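Local structure of Lmo0812 protein (Listeria monocytogenes serovar 1/2a, 4YF1) at residues S34-V39 and L58-E63; G47-V52 and G77-D82. The protein is a putative HD-domain pyrophosphohydrolase, probably hydrolysing the 3'-diphosphate of the alarmone guanosine-3',5'-bis(diphosphate). All coordinates share one frame; numbering follows the deposited sequence. Where two conformers were deposited one is given.

Interaction 1. Residues S34-V39 and L58-E63; sequences SHPLNV and LHDAVE. With NA (sodium ion), chain E.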
loop_
_atom_site.group_PDB
_atom_site.type_symbol
_atom_site.label_atom_id
_atom_site.label_comp_id
_atom_site.label_asym_id
_atom_site.label_seq_id
_atom_site.Cartn_x
_atom_site.Cartn_y
_atom_site.Cartn_z
ATOM N N SER A 34 1.061 2.089 -12.124
ATOM C CA SER A 34 0.985 2.906 -10.941
ATOM C C SER A 34 2.346 2.804 -10.272
ATOM O O SER A 34 2.815 1.706 -10.014
ATOM C CB SER A 34 -0.095 2.345 -10.022
ATOM O OG SER A 34 -0.034 2.914 -8.743
ATOM N N HIS A 35 2.978 3.937 -10.013
ATOM C CA HIS A 35 4.293 3.968 -9.383
ATOM C C HIS A 35 4.305 3.251 -8.015
ATOM O O HIS A 35 5.132 2.386 -7.813
ATOM C CB HIS A 35 4.799 5.426 -9.298
ATOM C CG HIS A 35 6.133 5.576 -8.638
ATOM N ND1 HIS A 35 7.302 5.151 -9.228
ATOM C CD2 HIS A 35 6.489 6.132 -7.455
ATOM C CE1 HIS A 35 8.321 5.426 -8.432
ATOM N NE2 HIS A 35 7.853 6.013 -7.345
ATOM N N PRO A 36 3.353 3.560 -7.109
ATOM C CA PRO A 36 3.371 2.872 -5.798
ATOM C C PRO A 36 3.227 1.352 -5.891
ATOM O O PRO A 36 3.913 0.648 -5.160
ATOM C CB PRO A 36 2.167 3.464 -5.070
ATOM C CG PRO A 36 1.949 4.794 -5.704
ATOM C CD PRO A 36 2.294 4.594 -7.155
ATOM N N LEU A 37 2.333 0.853 -6.749
ATOM C CA LEU A 37 2.154 -0.578 -6.908
ATOM C C LEU A 37 3.405 -1.233 -7.490
ATOM O O LEU A 37 3.791 -2.308 -7.072
ATOM C CB LEU A 37 0.908 -0.874 -7.748
ATOM C CG LEU A 37 -0.436 -0.710 -7.020
ATOM C CD1 LEU A 37 -0.598 -1.824 -6.018
ATOM C CD2 LEU A 37 -0.604 0.614 -6.312
ATOM N N ASN A 38 4.028 -0.574 -8.473
ATOM C CA ASN A 38 5.260 -1.119 -9.067
ATOM C C ASN A 38 6.445 -1.118 -8.109
ATOM O O ASN A 38 7.256 -2.043 -8.121
ATOM C CB ASN A 38 5.672 -0.354 -10.365
ATOM C CG ASN A 38 4.785 -0.661 -11.569
ATOM O OD1 ASN A 38 3.959 -1.568 -11.564
ATOM N ND2 ASN A 38 5.003 0.106 -12.671
ATOM N N VAL A 39 6.560 -0.080 -7.286
ATOM C CA VAL A 39 7.639 0.007 -6.294
ATOM C C VAL A 39 7.374 -1.109 -5.233
ATOM O O VAL A 39 8.280 -1.815 -4.837
ATOM C CB VAL A 39 7.685 1.406 -5.635
ATOM C CG1 VAL A 39 8.513 1.407 -4.380
ATOM C CG2 VAL A 39 8.190 2.450 -6.624
ATOM N N LEU A 58 3.325 3.916 0.188
ATOM C CA LEU A 58 2.827 5.200 0.707
ATOM C C LEU A 58 3.674 6.437 0.375
ATOM O O LEU A 58 3.227 7.563 0.604
ATOM C CB LEU A 58 2.628 5.095 2.206
ATOM C CG LEU A 58 1.570 4.072 2.635
ATOM C CD1 LEU A 58 1.583 3.910 4.146
ATOM C CD2 LEU A 58 0.180 4.463 2.161
ATOM N N HIS A 59 4.866 6.239 -0.178
ATOM C CA HIS A 59 5.742 7.362 -0.499
ATOM C C HIS A 59 5.036 8.481 -1.294
ATOM O O HIS A 59 5.038 9.637 -0.855
ATOM C CB HIS A 59 7.020 6.858 -1.192
ATOM C CG HIS A 59 7.873 7.942 -1.773
ATOM N ND1 HIS A 59 8.830 8.613 -1.045
ATOM C CD2 HIS A 59 7.904 8.479 -3.019
ATOM C CE1 HIS A 59 9.417 9.515 -1.816
ATOM N NE2 HIS A 59 8.881 9.445 -3.021
ATOM N N ASP A 60 4.423 8.139 -2.427
ATOM C CA ASP A 60 3.710 9.145 -3.271
ATOM C C ASP A 60 2.497 9.764 -2.583
ATOM O O ASP A 60 2.145 10.907 -2.872
ATOM C CB ASP A 60 3.196 8.535 -4.583
ATOM C CG ASP A 60 4.293 8.224 -5.580
ATOM O OD1 ASP A 60 5.504 8.397 -5.289
ATOM O OD2 ASP A 60 3.912 7.805 -6.692
ATOM N N ALA A 61 1.851 9.000 -1.698
ATOM C CA ALA A 61 0.673 9.493 -0.974
ATOM C C ALA A 61 1.044 10.680 -0.094
ATOM O O ALA A 61 0.302 11.670 -0.023
ATOM C CB ALA A 61 0.060 8.390 -0.135
ATOM N N VAL A 62 2.200 10.592 0.568
ATOM C CA VAL A 62 2.658 11.675 1.440
ATOM C C VAL A 62 3.170 12.858 0.629
ATOM O O VAL A 62 2.806 14.005 0.918
ATOM C CB VAL A 62 3.793 11.239 2.377
ATOM C CG1 VAL A 62 4.218 12.405 3.270
ATOM C CG2 VAL A 62 3.343 10.083 3.224
ATOM N N GLU A 63 4.030 12.594 -0.352
ATOM C CA GLU A 63 4.592 13.679 -1.177
ATOM C C GLU A 63 3.606 14.356 -2.142
ATOM O O GLU A 63 3.697 15.574 -2.349
ATOM C CB GLU A 63 5.828 13.209 -1.966
ATOM C CG GLU A 63 7.031 12.864 -1.094
ATOM C CD GLU A 63 8.355 12.855 -1.856
ATOM O OE1 GLU A 63 9.400 12.880 -1.168
ATOM O OE2 GLU A 63 8.367 12.854 -3.128
HETATM NA NA NA E . 1.461 15.363 2.110
#

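Interaction 2. Residues G47-V52 and G77-D82; sequences GFREEV and GDEVAD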
loop_
_atom_site.group_PDB
_atom_site.type_symbol
_atom_site.label_atom_id
_atom_site.label_comp_id
_atom_site.label_asym_id
_atom_site.label_seq_id
_atom_site.Cartn_x
_atom_site.Cartn_y
_atom_site.Cartn_z
ATOM N N GLY A 47 12.156 -9.751 -1.282
ATOM C CA GLY A 47 12.091 -10.444 0.053
ATOM C C GLY A 47 11.808 -9.525 1.238
ATOM O O GLY A 47 11.777 -9.989 2.384
ATOM N N PHE A 48 11.573 -8.228 1.004
ATOM C CA PHE A 48 11.361 -7.317 2.142
ATOM C C PHE A 48 10.033 -7.540 2.846
ATOM O O PHE A 48 9.039 -7.926 2.222
ATOM C CB PHE A 48 11.540 -5.844 1.731
ATOM C CG PHE A 48 12.959 -5.502 1.425
ATOM C CD1 PHE A 48 13.853 -5.263 2.459
ATOM C CD2 PHE A 48 13.422 -5.423 0.101
ATOM C CE1 PHE A 48 15.188 -4.996 2.194
ATOM C CE2 PHE A 48 14.750 -5.156 -0.165
ATOM C CZ PHE A 48 15.633 -4.946 0.875
ATOM N N ARG A 49 10.030 -7.308 4.161
ATOM C CA ARG A 49 8.838 -7.515 4.964
ATOM C C ARG A 49 7.749 -6.536 4.598
ATOM O O ARG A 49 8.002 -5.497 3.949
ATOM C CB ARG A 49 9.159 -7.420 6.465
ATOM C CG ARG A 49 9.596 -6.059 6.952
ATOM C CD ARG A 49 10.260 -6.122 8.319
ATOM N NE ARG A 49 10.866 -4.844 8.686
ATOM C CZ ARG A 49 10.443 -4.002 9.628
ATOM N NH1 ARG A 49 9.428 -4.294 10.465
ATOM N NH2 ARG A 49 11.113 -2.874 9.805
ATOM N N GLU A 50 6.547 -6.847 5.058
ATOM C CA GLU A 50 5.351 -6.078 4.742
ATOM C C GLU A 50 5.449 -4.588 5.105
ATOM O O GLU A 50 5.039 -3.720 4.309
ATOM C CB GLU A 50 4.113 -6.707 5.409
ATOM C CG GLU A 50 2.826 -6.376 4.678
ATOM C CD GLU A 50 2.784 -6.994 3.278
ATOM O OE1 GLU A 50 2.432 -6.280 2.301
ATOM O OE2 GLU A 50 3.155 -8.194 3.158
ATOM N N GLU A 51 6.013 -4.282 6.279
ATOM C CA GLU A 51 6.169 -2.881 6.675
ATOM C C GLU A 51 6.967 -2.068 5.625
ATOM O O GLU A 51 6.679 -0.893 5.385
ATOM C CB GLU A 51 6.864 -2.741 8.018
ATOM C CG GLU A 51 6.066 -3.239 9.233
ATOM C CD GLU A 51 6.002 -4.739 9.395
ATOM O OE1 GLU A 51 6.497 -5.516 8.533
ATOM O OE2 GLU A 51 5.441 -5.162 10.446
ATOM N N VAL A 52 7.982 -2.700 5.041
ATOM C CA VAL A 52 8.825 -2.048 4.032
ATOM C C VAL A 52 8.056 -1.875 2.733
ATOM O O VAL A 52 8.126 -0.826 2.099
ATOM C CB VAL A 52 10.142 -2.833 3.780
ATOM C CG1 VAL A 52 10.977 -2.209 2.664
ATOM C CG2 VAL A 52 10.998 -2.877 5.037
ATOM N N GLY A 77 0.804 2.917 12.004
ATOM C CA GLY A 77 1.753 2.783 13.108
ATOM C C GLY A 77 3.080 3.480 12.869
ATOM O O GLY A 77 3.386 3.947 11.747
ATOM N N ASP A 78 3.874 3.531 13.928
ATOM C CA ASP A 78 5.167 4.201 13.912
ATOM C C ASP A 78 6.239 3.575 13.013
ATOM O O ASP A 78 6.989 4.323 12.380
ATOM C CB ASP A 78 5.718 4.358 15.335
ATOM C CG ASP A 78 4.952 5.402 16.172
ATOM O OD1 ASP A 78 4.582 6.498 15.675
ATOM O OD2 ASP A 78 4.771 5.140 17.373
ATOM N N GLU A 79 6.312 2.240 12.940
ATOM C CA GLU A 79 7.328 1.575 12.124
ATOM C C GLU A 79 7.197 1.958 10.652
ATOM O O GLU A 79 8.185 2.340 10.019
ATOM C CB GLU A 79 7.278 0.046 12.228
ATOM C CG GLU A 79 7.799 -0.528 13.525
ATOM C CD GLU A 79 8.000 -2.043 13.455
ATOM O OE1 GLU A 79 7.440 -2.760 14.322
ATOM O OE2 GLU A 79 8.688 -2.519 12.528
ATOM N N VAL A 80 5.987 1.819 10.108
ATOM C CA VAL A 80 5.736 2.229 8.720
ATOM C C VAL A 80 5.950 3.755 8.563
ATOM O O VAL A 80 6.586 4.209 7.597
ATOM C CB VAL A 80 4.329 1.799 8.287
ATOM C CG1 VAL A 80 3.924 2.424 6.964
ATOM C CG2 VAL A 80 4.258 0.280 8.219
ATOM N N ALA A 81 5.435 4.546 9.516
ATOM C CA ALA A 81 5.582 6.007 9.448
ATOM C C ALA A 81 7.055 6.409 9.391
ATOM O O ALA A 81 7.435 7.247 8.583
ATOM C CB ALA A 81 4.888 6.683 10.606
ATOM N N ASP A 82 7.882 5.751 10.200
ATOM C CA ASP A 82 9.319 6.028 10.220
ATOM C C ASP A 82 10.021 5.623 8.947
ATOM O O ASP A 82 10.953 6.309 8.501
ATOM C CB ASP A 82 9.997 5.363 11.412
ATOM C CG ASP A 82 9.632 6.024 12.734
ATOM O OD1 ASP A 82 9.066 7.147 12.718
ATOM O OD2 ASP A 82 9.908 5.404 13.788
HETATM O O HOH W 1 11.163 -0.978 12.215
#

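Interaction 1. Residues S34-V39 and L58-E63
Asp60, on helix 50-64, reaches across to His35 and Pro36 at the start of helix 35-45, and the side chains gathered here fit the H...HD...D pattern of HD-domain hydrolases: His35, His59, Asp60 and Asp120 converge, with no metal bound to them in this model. Along Asp60, CB comes first, lying 4.1 Å from Pro36 CG. The carboxylate carbon is set anti to its own carbonyl carbon (chi1 -72°), which carries the two oxygens over to the other helix. Asp60 OD2 touches both residues, 3.6 Å from Pro36 CD and 3.2 Å from His35 CD2. Asp60 OD1 lies beside the same ring carbon, 3.3 Å from His35 CD2. The carboxylate thus meets the carbon edge of the imidazole, the two planes only 11° apart. The ring nitrogens are engaged on helix 111-132, His35 NE2 hydrogen-bonded to Asp120 OD1 and His35 ND1 to Asp123 OD2. Val39 CG2 packs on one face of the His35 ring, 3.5 Å above its plane and offset toward the rim. At the far end of 58-63, Val62 O binds the sodium ion at 2.2 Å, together with the carbonyl oxygens of Thr65 and Met67.

Interaction 2. Residues G47-V52 and G77-D82
The backbones of 47-52 and 77-82 come closest at Glu51 and Val80, whose CA atoms are 5.5 Å apart, where the first turn of helix 50-64 meets the first turn of helix 78-87. At this approach Val80 CG2 lies 4.0 Å from Glu51 CB and 3.9 Å from Glu51 O, so a single methyl branch packs on both the side-chain root and the backbone of the facing residue. The two side chains run at about a right angle to each other. Nearer the surface than this van der Waals contact, Arg49 and Glu79, both exposed, join in a salt bridge. Arg49 NH1 donates to Glu79 OE2 at 2.8 Å, almost straight at 175°, and the oxygen lies in the guanidinium plane, at its edge. The carboxylate is nevertheless turned 32° from that plane, and OE2 alone takes the bond. A water spans the same pair, accepting from Arg49 NH2 and donating to Glu79 OE2 at 2.9 Å.

Both segments follow helix ends in this all-helical HD-domain fold: Gly47 closes helix 35-45 with a Schellman motif, and Arg49 is the N-cap residue of helix 50-64, while Gly77, with positive phi, separates helix 69-76 from helix 78-87 and is the N-cap of the latter. From its cap position Arg49 runs extended beyond CG, its guanidinium passing over Glu51 CB. Arg49 NE makes a further salt bridge, to Glu112 on helix 111-132. Glu51 bends at chi2 (76°), which brings OE1 back to a long ion pair with Arg49 NH1 at 3.7 Å. The arginine probably offsets the repulsion between the two glutamates, whose nearest charged oxygens, Glu51 OE2 and Glu79 OE2, are 4.7 Å apart.

In the fold
From the N terminus, helix 35-45 supplies the first segment of interaction 1, and the turn after it leads into 47-52, the first segment of interaction 2. Helix 50-64 then runs on to 58-63, closing the loop of interaction 1, and the chain passes through helix 69-76 before 77-82 closes interaction 2. The two loops therefore cross. Helix 50-64 belongs to both: its beginning meets helix 78-87, its later part helix 35-45. The contacts, with centres about 14 Å apart, touch where Leu58 CD1 packs on Val80 CG1. Helix 111-132 borders both, and each also reaches the second subunit.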